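Local coordinates for protein heat shock protease HtrA (Thermotoga maritima, PDB 1L1J) that probably acts as a serine-type endopeptidase in the heat-shock response, this chain being the protease domain of a longer HtrA protein, at residues A12-A16 with F117-E121; D21-T25 with R52-S56; F30-F35 with H74-A79; Y92-I97 with V107-K111; Y167-L171 with A200-P204. All coordinates share one frame; numbering follows the deposited sequence.

Contact 1: residues A12-A16 with F117-E121; sequences ACAPA and FPYLE
The backbones come nearest where A16 faces P118, with 5.5 Å between their CA atoms, and stand further apart where C13 faces L120; no hydrogen bond joins the two segments. A16 points its methyl at 117-121, and this CB fits between L120 and P118, 3.7 Å from CD1 of L120 on one flank and 4.4 Å from CG of P118 on the other. Alanine suits the place because a small group can come close to two neighbours at once. L120 has its CG anti to the carbonyl carbon (chi1 -72°), which carries CD1 across to the CB of C13 at 3.6 Å, with SG of C13 a little further off. In this trypsin-like fold the contact lies where the two sheets adjoin: A16 and L120 both bond to the backbone of I62 in strand 54-64 of the first sheet, while E121 bonds to V194 in strand 193-198 of the second. The turn of the 3-10 segment 14-16 is held by a hydrogen bond of 3.1 Å from N of A16 to O of C13. At the other end, CG of P118 rests 3.4 Å from O of P15, a rigid apolar surface beside that carbonyl.

Contact 2: residues D21-T25 with R52-S56; sequences DVVKT and RQVAS
V22 and A55 touch where strand 17-23 runs antiparallel to the start of 54-64. The amide of A55 gives its hydrogen to O of V22 at 2.6 Å, and N of S56 reaches the same oxygen only weakly. N of V22 answers by donating to O of S56 at 3.0 Å. A55 and S56 thus both stand opposite V22, the arrangement of a classic beta bulge, here where the two strands join in the first sheet of the trypsin-like fold. Further along, N of K24 donates to O of Q53 at 3.1 Å.

Around these bonds lie the side chains. CG1 of V22 approaches the CB of A55 at 4.2 Å, and the alanine methyl, directed at 21-25, is small enough to sit beside the V22 and V23 carbonyls. CG1 of V23 comes to 3.3 Å from O of Q53. K24 runs its methylenes over the carbonyl of R52, CE coming within 3.3 Å of that oxygen. Bends at chi3 and chi4 (61° and 64°) then turn NZ back to T25, where it donates a hydrogen bond to OG1 of T25, 2.7 Å from NZ. F30, from the loop before helix 33-42, packs on both V22 and A55, and D21 continues the sheet by a backbone bond to T83. OG of S56 is placed for weak hydrogen bonds to F30 O and V75 O, its side chain about 6 Å from that of the predicted catalytic H74.

Main-chain atoms supply all the hydrogen bonds across, so the backbone itself fixes the register, while the ammonium of K24 is bonded within its own segment.

Contact 3: residues F30-F35 with H74-A79; sequences FFDPYF and HVVGGA
The F35 ring turns its edge to one face of the H74 imidazole, a T-shaped pair with centroids 4.7 Å apart and planes at 70°. CZ of F35 stands over the centre of the imidazole, 3.9 Å above its plane, while CE2 lies above NE2; seen from the phenylalanine, NE2 is at its edge, near the ring plane. H74 reaches this position with CG between its backbone N and carbonyl carbon (chi1 68°). At the edge of the F30 ring is CA of G77, 4.3 Å from CD2 of F30, and the carbonyl oxygens of V76 and G78 approach obliquely, V76 O being 3.3 Å from the same CD2. Beyond them CE2 of F30 meets the CB of A79 at 4.0 Å. The flat, apolar ring of F30 suits the turn after helix 73-76, where it lies against carbonyl oxygens and the A79 methyl; glycine suits position 77, which has positive phi. ND1 of H74 is hydrogen-bonded to D104, and the imidazole also touches S183, an arrangement consistent with the Ser-His-Asp catalytic triad predicted here, as in trypsin-like proteases, with helix 33-42 bringing F35 against the histidine.

Contact 4: residues Y92-I97 with V107-K111; sequences YDAEYI and VIKIK
Y92 lies across I110 at about a right angle, and its side chain can be followed outward. CB meets CG1 of I110 at 3.3 Å, and CG faces CG2 of the same isoleucine at 3.7 Å. CD2 also rests on that methyl, while CE2 brings the ring edge to O of K111, near the ring plane, at 4.0 Å. At the tip, OH is hydrogen-bonded to S90, and the ring also meets F117. Tyrosine suits the place because its ring packs on I110 while its hydroxyl still reaches S90.

Further along, the amide of E95 donates to O of K109 at 2.9 Å; a weak bond from I97 N to V107 O follows. I97 touches V107 with CB and CG2, and K109 with CD1, 3.4 Å from its CB. The edge strand 91-93 and its continuation meet strand 105-109, next to last at the sheet's far end, consistent with closure of the first barrel of a trypsin-like protease.

A water accepts from N of D93 at 2.9 Å and from NZ of K111 at 3.0 Å. OD2 of D93 is 4.4 Å from that NZ, beyond a salt bridge, so the charges probably attract only at a distance and the water mediates between lysine and strand.

Contact 5: residues Y167-L171 with A200-P204; sequences YYVGL and AIVNP
Y168 and V202 make a CH-pi contact: CG2 of V202 stands over one face of the tyrosine ring, 3.8 Å from its centroid and 21° off the ring normal, displaced toward the CD1 side. The valine brings this methyl there with CG2 anti to its carbonyl carbon, and the two side chains run past each other in opposite directions.

Apolar contacts add to that pair. I201 lies obliquely along the CD2-CE2 side of the ring, with its CG1 3.5 Å from CE2 of Y168; its outer methyl is modelled too near the ring for its exact place to be trusted. L171 also reaches V202, CD1 to CG2 at 4.1 Å. The branched side chains of I201 and V202 meet the ring from different directions, which suits a flat aromatic.

Strand 167-174 belongs to the second sheet of the trypsin-like fold, and 200-204 lies in the loop between strands 193-198 and 211-215 of the same sheet. The strand kinks at a G1 beta bulge, where G170 and L171 both face R157; glycine accommodates the positive phi of 83° there.

As to polar atoms, OH of Y168 is 3.0 Å from O of I201. The loop borders the predicted active site: N of A200 is hydrogen-bonded to OG of S183, and the side chain of I201 rests against H74 and D104.

How the contacts relate
From the N terminus, helix 5-13 opens contact 1, whose loop closes only at 117-121 and encloses contacts 2, 3 and 4. Strand 17-23 then opens contact 2; 30-35 starts contact 3 before contact 2 closes at 52-56, so these two cross, and they touch where A55 meets F30. Contact 3 closes at 74-79. Contact 4 closes a short loop from 92-97 to 107-111 within the first sheet, touching contact 3 through V76 and contact 1 through F117. Contact 5 follows contact 1, running from 167-171 to 200-204 in the second sheet. It meets contact 3 where I201 lies beside H74 and F35, so the two sheets come together at the predicted active site.

Contact 1: residues A12-A16 with F117-E121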
# COMPACT_ATOMS: atom_id res chain seq x y z
N ALA A 12 -13.99 -7.47 5.88
CA ALA A 12 -14.67 -6.43 5.13
C ALA A 12 -13.82 -5.68 4.13
O ALA A 12 -14.31 -5.31 3.07
CB ALA A 12 -15.31 -5.43 6.09
N CYS A 13 -12.55 -5.44 4.45
CA CYS A 13 -11.70 -4.68 3.55
C CYS A 13 -10.73 -5.47 2.68
O CYS A 13 -10.18 -4.94 1.71
CB CYS A 13 -10.93 -3.64 4.36
SG CYS A 13 -12.00 -2.73 5.50
N ALA A 14 -10.54 -6.74 3.00
CA ALA A 14 -9.62 -7.57 2.23
C ALA A 14 -9.91 -7.65 0.72
O ALA A 14 -9.02 -7.47 -0.11
CB ALA A 14 -9.59 -8.98 2.82
N PRO A 15 -11.18 -7.90 0.34
CA PRO A 15 -11.52 -8.00 -1.08
C PRO A 15 -11.25 -6.75 -1.91
O PRO A 15 -11.42 -6.78 -3.13
CB PRO A 15 -12.99 -8.38 -1.04
CG PRO A 15 -13.47 -7.64 0.13
CD PRO A 15 -12.40 -7.91 1.16
N ALA A 16 -10.82 -5.67 -1.27
CA ALA A 16 -10.53 -4.43 -2.00
C ALA A 16 -9.03 -4.14 -2.04
O ALA A 16 -8.59 -3.14 -2.64
CB ALA A 16 -11.28 -3.26 -1.37
N PHE A 117 -16.30 -2.19 -8.72
CA PHE A 117 -15.52 -2.92 -7.73
C PHE A 117 -15.81 -2.54 -6.29
O PHE A 117 -16.52 -1.56 -6.02
CB PHE A 117 -14.04 -2.68 -7.99
CG PHE A 117 -13.61 -2.96 -9.39
CD1 PHE A 117 -13.43 -4.27 -9.83
CD2 PHE A 117 -13.38 -1.92 -10.28
CE1 PHE A 117 -13.01 -4.54 -11.13
CE2 PHE A 117 -12.96 -2.18 -11.59
CZ PHE A 117 -12.78 -3.49 -12.01
N PRO A 118 -15.29 -3.32 -5.34
CA PRO A 118 -15.48 -3.04 -3.91
C PRO A 118 -14.45 -1.96 -3.57
O PRO A 118 -13.39 -1.90 -4.19
CB PRO A 118 -15.17 -4.38 -3.25
CG PRO A 118 -14.15 -4.98 -4.18
CD PRO A 118 -14.73 -4.68 -5.53
N TYR A 119 -14.76 -1.12 -2.60
CA TYR A 119 -13.83 -0.05 -2.26
C TYR A 119 -13.80 0.31 -0.79
O TYR A 119 -14.77 0.07 -0.06
CB TYR A 119 -14.17 1.20 -3.06
CG TYR A 119 -15.55 1.70 -2.75
CD1 TYR A 119 -15.74 2.91 -2.07
CD2 TYR A 119 -16.68 0.96 -3.10
CE1 TYR A 119 -17.02 3.36 -1.74
CE2 TYR A 119 -17.96 1.39 -2.77
CZ TYR A 119 -18.13 2.59 -2.09
OH TYR A 119 -19.39 3.04 -1.77
N LEU A 120 -12.69 0.91 -0.37
CA LEU A 120 -12.51 1.35 1.00
C LEU A 120 -12.87 2.82 1.12
O LEU A 120 -12.88 3.55 0.14
CB LEU A 120 -11.05 1.14 1.44
CG LEU A 120 -10.47 -0.26 1.71
CD1 LEU A 120 -11.59 -1.29 1.74
CD2 LEU A 120 -9.43 -0.60 0.66
N GLU A 121 -13.19 3.27 2.33
CA GLU A 121 -13.53 4.66 2.54
C GLU A 121 -12.41 5.35 3.31
O GLU A 121 -11.70 4.72 4.09
CB GLU A 121 -14.84 4.77 3.32
CG GLU A 121 -15.97 3.99 2.69
CD GLU A 121 -17.31 4.27 3.34
OE1 GLU A 121 -17.43 4.09 4.58
OE2 GLU A 121 -18.25 4.69 2.62

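Contact 2: residues D21-T25 with R52-S56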
# COMPACT_ATOMS: atom_id res chain seq x y z
N ASP A 21 2.05 -6.03 -9.79
CA ASP A 21 3.27 -6.57 -10.38
C ASP A 21 3.58 -5.88 -11.70
O ASP A 21 2.70 -5.72 -12.55
CB ASP A 21 3.16 -8.10 -10.56
CG ASP A 21 1.81 -8.54 -11.16
OD1 ASP A 21 0.75 -8.09 -10.68
OD2 ASP A 21 1.82 -9.35 -12.11
N VAL A 22 4.83 -5.46 -11.85
CA VAL A 22 5.31 -4.75 -13.03
C VAL A 22 6.50 -5.48 -13.65
O VAL A 22 7.56 -5.58 -13.03
CB VAL A 22 5.72 -3.31 -12.64
CG1 VAL A 22 6.34 -2.59 -13.84
CG2 VAL A 22 4.51 -2.56 -12.12
N VAL A 23 6.33 -5.97 -14.88
CA VAL A 23 7.40 -6.70 -15.57
C VAL A 23 8.62 -5.83 -15.87
O VAL A 23 8.53 -4.60 -15.89
CB VAL A 23 6.88 -7.33 -16.89
CG1 VAL A 23 8.01 -8.08 -17.59
CG2 VAL A 23 5.72 -8.26 -16.60
N LYS A 24 9.77 -6.47 -16.10
CA LYS A 24 10.99 -5.73 -16.38
C LYS A 24 11.13 -5.37 -17.86
O LYS A 24 10.34 -5.82 -18.70
CB LYS A 24 12.22 -6.50 -15.92
CG LYS A 24 13.46 -5.63 -15.81
CD LYS A 24 14.70 -6.46 -15.62
CE LYS A 24 14.93 -7.40 -16.81
NZ LYS A 24 15.19 -6.70 -18.11
N THR A 25 12.14 -4.56 -18.16
CA THR A 25 12.43 -4.09 -19.52
C THR A 25 11.35 -3.12 -19.98
O THR A 25 10.24 -3.15 -19.40
CB THR A 25 12.49 -5.26 -20.54
OG1 THR A 25 13.23 -6.35 -19.98
CG2 THR A 25 13.17 -4.81 -21.84
N ARG A 52 14.55 -11.64 -12.76
CA ARG A 52 14.57 -11.35 -14.19
C ARG A 52 13.22 -10.80 -14.67
O ARG A 52 13.18 -9.75 -15.32
CB ARG A 52 14.94 -12.62 -14.97
CG ARG A 52 16.20 -12.48 -15.84
CD ARG A 52 16.69 -13.84 -16.35
NE ARG A 52 16.95 -13.87 -17.80
CZ ARG A 52 18.08 -13.46 -18.39
NH1 ARG A 52 19.08 -12.97 -17.67
NH2 ARG A 52 18.19 -13.55 -19.71
N GLN A 53 12.12 -11.47 -14.33
CA GLN A 53 10.79 -11.06 -14.78
C GLN A 53 10.09 -9.89 -14.07
O GLN A 53 9.32 -9.17 -14.71
CB GLN A 53 9.85 -12.26 -14.77
CG GLN A 53 10.28 -13.42 -15.68
CD GLN A 53 9.22 -14.49 -15.82
OE1 GLN A 53 8.18 -14.28 -16.46
NE2 GLN A 53 9.46 -15.65 -15.23
N VAL A 54 10.34 -9.69 -12.78
CA VAL A 54 9.65 -8.63 -12.05
C VAL A 54 10.47 -7.38 -11.74
O VAL A 54 11.66 -7.45 -11.46
CB VAL A 54 9.05 -9.18 -10.72
CG1 VAL A 54 8.21 -8.11 -10.04
CG2 VAL A 54 8.20 -10.40 -11.01
N ALA A 55 9.80 -6.23 -11.78
CA ALA A 55 10.45 -4.97 -11.52
C ALA A 55 9.99 -4.43 -10.18
O ALA A 55 10.76 -3.79 -9.45
CB ALA A 55 10.11 -3.98 -12.63
N SER A 56 8.73 -4.69 -9.87
CA SER A 56 8.13 -4.25 -8.61
C SER A 56 6.88 -5.05 -8.24
O SER A 56 6.02 -5.33 -9.08
CB SER A 56 7.78 -2.77 -8.66
OG SER A 56 8.72 -2.02 -7.91

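Contact 3: residues F30-F35 with H74-A79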
# COMPACT_ATOMS: atom_id res chain seq x y z
N PHE A 30 12.37 1.50 -10.42
CA PHE A 30 11.72 1.20 -9.14
C PHE A 30 12.29 -0.08 -8.55
O PHE A 30 11.67 -0.72 -7.69
CB PHE A 30 10.20 1.06 -9.35
CG PHE A 30 9.82 0.66 -10.75
CD1 PHE A 30 10.36 -0.48 -11.34
CD2 PHE A 30 8.92 1.43 -11.49
CE1 PHE A 30 10.03 -0.84 -12.65
CE2 PHE A 30 8.58 1.08 -12.80
CZ PHE A 30 9.14 -0.06 -13.38
N PHE A 31 13.47 -0.46 -9.03
CA PHE A 31 14.13 -1.66 -8.57
C PHE A 31 15.06 -1.32 -7.40
O PHE A 31 16.27 -1.54 -7.49
CB PHE A 31 14.96 -2.28 -9.72
CG PHE A 31 15.14 -3.78 -9.62
CD1 PHE A 31 14.43 -4.63 -10.47
CD2 PHE A 31 16.01 -4.33 -8.68
CE1 PHE A 31 14.59 -6.02 -10.38
CE2 PHE A 31 16.18 -5.72 -8.58
CZ PHE A 31 15.46 -6.57 -9.44
N ASP A 32 14.51 -0.76 -6.32
CA ASP A 32 15.36 -0.45 -5.18
C ASP A 32 15.68 -1.76 -4.46
O ASP A 32 14.82 -2.35 -3.81
CB ASP A 32 14.68 0.53 -4.22
CG ASP A 32 15.50 0.79 -2.95
OD1 ASP A 32 16.75 0.88 -3.04
OD2 ASP A 32 14.90 0.91 -1.86
N PRO A 33 16.94 -2.21 -4.58
CA PRO A 33 17.52 -3.44 -4.01
C PRO A 33 17.01 -3.90 -2.65
O PRO A 33 17.09 -5.09 -2.33
CB PRO A 33 19.03 -3.15 -4.01
CG PRO A 33 19.13 -1.64 -4.14
CD PRO A 33 18.01 -1.35 -5.09
N TYR A 34 16.50 -2.98 -1.84
CA TYR A 34 15.99 -3.36 -0.54
C TYR A 34 14.75 -4.23 -0.73
O TYR A 34 14.65 -5.33 -0.18
CB TYR A 34 15.64 -2.12 0.30
CG TYR A 34 15.48 -2.41 1.78
CD1 TYR A 34 16.61 -2.51 2.61
CD2 TYR A 34 14.23 -2.67 2.34
CE1 TYR A 34 16.49 -2.88 3.95
CE2 TYR A 34 14.10 -3.05 3.67
CZ TYR A 34 15.24 -3.16 4.47
OH TYR A 34 15.13 -3.57 5.78
N PHE A 35 13.82 -3.73 -1.55
CA PHE A 35 12.54 -4.39 -1.83
C PHE A 35 12.61 -5.76 -2.51
O PHE A 35 11.86 -6.68 -2.16
CB PHE A 35 11.67 -3.44 -2.66
CG PHE A 35 11.34 -2.15 -1.97
CD1 PHE A 35 12.36 -1.35 -1.44
CD2 PHE A 35 10.03 -1.71 -1.86
CE1 PHE A 35 12.07 -0.14 -0.80
CE2 PHE A 35 9.73 -0.50 -1.22
CZ PHE A 35 10.76 0.28 -0.69
N HIS A 74 6.74 4.45 -5.25
CA HIS A 74 7.92 3.62 -5.47
C HIS A 74 7.50 2.26 -6.01
O HIS A 74 8.25 1.61 -6.74
CB HIS A 74 8.74 3.45 -4.18
CG HIS A 74 8.06 2.64 -3.11
ND1 HIS A 74 7.77 3.14 -1.86
CD2 HIS A 74 7.65 1.35 -3.10
CE1 HIS A 74 7.21 2.19 -1.13
NE2 HIS A 74 7.13 1.10 -1.86
N VAL A 75 6.29 1.84 -5.68
CA VAL A 75 5.82 0.55 -6.16
C VAL A 75 5.63 0.68 -7.67
O VAL A 75 6.49 0.25 -8.43
CB VAL A 75 4.49 0.14 -5.46
CG1 VAL A 75 3.89 -1.10 -6.10
CG2 VAL A 75 4.77 -0.14 -3.99
N VAL A 76 4.53 1.31 -8.09
CA VAL A 76 4.23 1.50 -9.51
C VAL A 76 5.21 2.46 -10.18
O VAL A 76 5.74 2.16 -11.25
CB VAL A 76 2.80 2.04 -9.70
CG1 VAL A 76 2.61 2.53 -11.13
CG2 VAL A 76 1.79 0.95 -9.39
N GLY A 77 5.45 3.61 -9.56
CA GLY A 77 6.37 4.58 -10.13
C GLY A 77 6.13 4.84 -11.60
O GLY A 77 5.02 4.62 -12.10
N GLY A 78 7.15 5.31 -12.30
CA GLY A 78 6.99 5.55 -13.72
C GLY A 78 6.89 4.20 -14.41
O GLY A 78 7.91 3.64 -14.83
N ALA A 79 5.67 3.67 -14.53
CA ALA A 79 5.48 2.36 -15.14
C ALA A 79 4.68 2.31 -16.43
O ALA A 79 3.71 3.06 -16.63
CB ALA A 79 4.85 1.40 -14.12

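Contact 4: residues Y92-I97 with V107-K111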
# COMPACT_ATOMS: atom_id res chain seq x y z
N TYR A 92 -5.98 -7.67 -14.05
CA TYR A 92 -6.28 -6.46 -14.82
C TYR A 92 -5.06 -5.67 -15.23
O TYR A 92 -3.92 -5.96 -14.84
CB TYR A 92 -7.17 -5.51 -14.02
CG TYR A 92 -8.44 -6.12 -13.48
CD1 TYR A 92 -8.39 -7.05 -12.46
CD2 TYR A 92 -9.68 -5.78 -14.02
CE1 TYR A 92 -9.55 -7.64 -11.98
CE2 TYR A 92 -10.85 -6.36 -13.55
CZ TYR A 92 -10.78 -7.30 -12.53
OH TYR A 92 -11.92 -7.91 -12.06
N ASP A 93 -5.32 -4.65 -16.03
CA ASP A 93 -4.28 -3.75 -16.51
C ASP A 93 -4.67 -2.38 -16.01
O ASP A 93 -5.79 -1.92 -16.25
CB ASP A 93 -4.22 -3.76 -18.04
CG ASP A 93 -3.36 -4.89 -18.58
OD1 ASP A 93 -2.12 -4.72 -18.65
OD2 ASP A 93 -3.94 -5.95 -18.92
N ALA A 94 -3.75 -1.75 -15.30
CA ALA A 94 -3.99 -0.44 -14.74
C ALA A 94 -3.35 0.66 -15.55
O ALA A 94 -2.30 0.46 -16.19
CB ALA A 94 -3.46 -0.39 -13.33
N GLU A 95 -3.96 1.84 -15.51
CA GLU A 95 -3.44 2.98 -16.23
C GLU A 95 -2.91 4.01 -15.25
O GLU A 95 -3.66 4.53 -14.43
CB GLU A 95 -4.53 3.61 -17.08
CG GLU A 95 -4.00 4.48 -18.19
CD GLU A 95 -5.10 5.18 -18.93
OE1 GLU A 95 -4.88 5.55 -20.10
OE2 GLU A 95 -6.19 5.36 -18.32
N TYR A 96 -1.62 4.31 -15.34
CA TYR A 96 -1.01 5.28 -14.44
C TYR A 96 -1.65 6.68 -14.52
O TYR A 96 -1.20 7.53 -15.30
CB TYR A 96 0.48 5.40 -14.72
CG TYR A 96 1.17 6.38 -13.80
CD1 TYR A 96 1.66 5.97 -12.56
CD2 TYR A 96 1.32 7.71 -14.17
CE1 TYR A 96 2.30 6.89 -11.71
CE2 TYR A 96 1.96 8.63 -13.33
CZ TYR A 96 2.44 8.21 -12.11
OH TYR A 96 3.08 9.13 -11.29
N ILE A 97 -2.67 6.91 -13.70
CA ILE A 97 -3.39 8.18 -13.64
C ILE A 97 -2.48 9.36 -13.28
O ILE A 97 -2.56 10.44 -13.88
CB ILE A 97 -4.49 8.12 -12.56
CG1 ILE A 97 -5.41 6.93 -12.82
CG2 ILE A 97 -5.25 9.43 -12.53
CD1 ILE A 97 -6.16 6.99 -14.13
N VAL A 107 -1.85 6.94 -7.92
CA VAL A 107 -3.16 6.40 -8.24
C VAL A 107 -3.15 5.64 -9.57
O VAL A 107 -2.48 6.02 -10.53
CB VAL A 107 -4.23 7.52 -8.27
CG1 VAL A 107 -3.91 8.51 -9.38
CG2 VAL A 107 -5.61 6.91 -8.45
N ILE A 108 -3.93 4.57 -9.60
CA ILE A 108 -4.02 3.69 -10.75
C ILE A 108 -5.48 3.48 -11.11
O ILE A 108 -6.37 3.79 -10.33
CB ILE A 108 -3.31 2.37 -10.40
CG1 ILE A 108 -2.01 2.28 -11.20
CG2 ILE A 108 -4.24 1.18 -10.59
CD1 ILE A 108 -1.04 3.39 -10.87
N LYS A 109 -5.73 2.94 -12.31
CA LYS A 109 -7.10 2.72 -12.78
C LYS A 109 -7.32 1.41 -13.56
O LYS A 109 -6.61 1.10 -14.52
CB LYS A 109 -7.54 3.92 -13.63
CG LYS A 109 -8.96 3.84 -14.16
CD LYS A 109 -9.97 3.84 -13.03
CE LYS A 109 -11.39 3.95 -13.57
NZ LYS A 109 -11.77 2.84 -14.49
N ILE A 110 -8.33 0.66 -13.12
CA ILE A 110 -8.69 -0.61 -13.72
C ILE A 110 -10.05 -0.57 -14.42
O ILE A 110 -11.05 -0.11 -13.86
CB ILE A 110 -8.68 -1.73 -12.65
CG1 ILE A 110 -7.35 -2.46 -12.70
CG2 ILE A 110 -9.81 -2.70 -12.87
CD1 ILE A 110 -6.18 -1.58 -12.45
N LYS A 111 -10.08 -1.06 -15.65
CA LYS A 111 -11.30 -1.08 -16.45
C LYS A 111 -12.39 -1.92 -15.78
O LYS A 111 -12.16 -3.07 -15.42
CB LYS A 111 -10.98 -1.63 -17.84
CG LYS A 111 -9.52 -1.42 -18.28
CD LYS A 111 -9.34 -1.71 -19.77
CE LYS A 111 -7.87 -1.88 -20.16
NZ LYS A 111 -7.31 -3.19 -19.70
O HOH W 1 -7.77 -3.34 -16.75

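Contact 5: residues Y167-L171 with A200-P204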
# COMPACT_ATOMS: atom_id res chain seq x y z
N TYR A 167 14.09 13.45 2.84
CA TYR A 167 13.39 13.15 4.07
C TYR A 167 12.02 12.57 3.76
O TYR A 167 11.39 12.93 2.76
CB TYR A 167 13.16 14.42 4.90
CG TYR A 167 14.32 14.98 5.71
CD1 TYR A 167 15.38 15.66 5.09
CD2 TYR A 167 14.32 14.89 7.11
CE1 TYR A 167 16.41 16.23 5.85
CE2 TYR A 167 15.34 15.46 7.86
CZ TYR A 167 16.37 16.13 7.23
OH TYR A 167 17.34 16.73 7.99
N TYR A 168 11.57 11.65 4.61
CA TYR A 168 10.24 11.10 4.48
C TYR A 168 9.57 12.05 5.46
O TYR A 168 10.11 12.26 6.55
CB TYR A 168 10.17 9.65 5.00
CG TYR A 168 11.01 8.66 4.21
CD1 TYR A 168 12.12 8.04 4.78
CD2 TYR A 168 10.69 8.36 2.90
CE1 TYR A 168 12.90 7.15 4.05
CE2 TYR A 168 11.46 7.47 2.16
CZ TYR A 168 12.57 6.86 2.74
OH TYR A 168 13.32 5.96 2.01
N VAL A 169 8.44 12.66 5.10
CA VAL A 169 7.80 13.60 6.03
C VAL A 169 6.26 13.57 6.09
O VAL A 169 5.58 13.30 5.10
CB VAL A 169 8.25 15.07 5.76
CG1 VAL A 169 9.65 15.10 5.15
CG2 VAL A 169 7.25 15.77 4.86
N GLY A 170 5.73 13.85 7.28
CA GLY A 170 4.28 13.86 7.49
C GLY A 170 3.72 12.47 7.75
O GLY A 170 2.50 12.26 7.72
N LEU A 171 4.60 11.52 8.04
CA LEU A 171 4.19 10.13 8.24
C LEU A 171 3.54 9.73 9.56
O LEU A 171 3.84 10.28 10.63
CB LEU A 171 5.40 9.22 8.01
CG LEU A 171 6.13 9.42 6.67
CD1 LEU A 171 7.40 8.61 6.67
CD2 LEU A 171 5.20 9.04 5.52
N ALA A 200 6.69 1.41 2.82
CA ALA A 200 7.93 0.80 3.22
C ALA A 200 9.19 1.51 2.76
O ALA A 200 10.27 1.12 3.19
CB ALA A 200 7.96 -0.65 2.74
N ILE A 201 9.10 2.54 1.90
CA ILE A 201 10.34 3.21 1.48
C ILE A 201 11.26 3.31 2.70
O ILE A 201 12.49 3.15 2.59
CB ILE A 201 10.12 4.64 0.88
CG1 ILE A 201 8.84 5.28 1.43
CG2 ILE A 201 10.14 4.58 -0.65
CD1 ILE A 201 8.60 6.73 0.94
N VAL A 202 10.66 3.56 3.87
CA VAL A 202 11.44 3.62 5.09
C VAL A 202 11.78 2.15 5.34
O VAL A 202 11.22 1.49 6.22
CB VAL A 202 10.62 4.16 6.27
CG1 VAL A 202 11.54 4.41 7.45
CG2 VAL A 202 9.93 5.44 5.87
N ASN A 203 12.69 1.66 4.49
CA ASN A 203 13.19 0.29 4.47
C ASN A 203 12.57 -0.75 5.43
O ASN A 203 11.87 -1.66 4.98
CB ASN A 203 14.72 0.34 4.62
CG ASN A 203 15.37 1.26 3.59
OD1 ASN A 203 15.02 2.44 3.49
ND2 ASN A 203 16.31 0.72 2.82
N PRO A 204 12.78 -0.62 6.76
CA PRO A 204 13.53 0.38 7.53
C PRO A 204 15.03 0.10 7.77
O PRO A 204 15.72 0.91 8.41
CB PRO A 204 12.73 0.46 8.83
CG PRO A 204 12.32 -0.95 9.04
CD PRO A 204 11.89 -1.39 7.65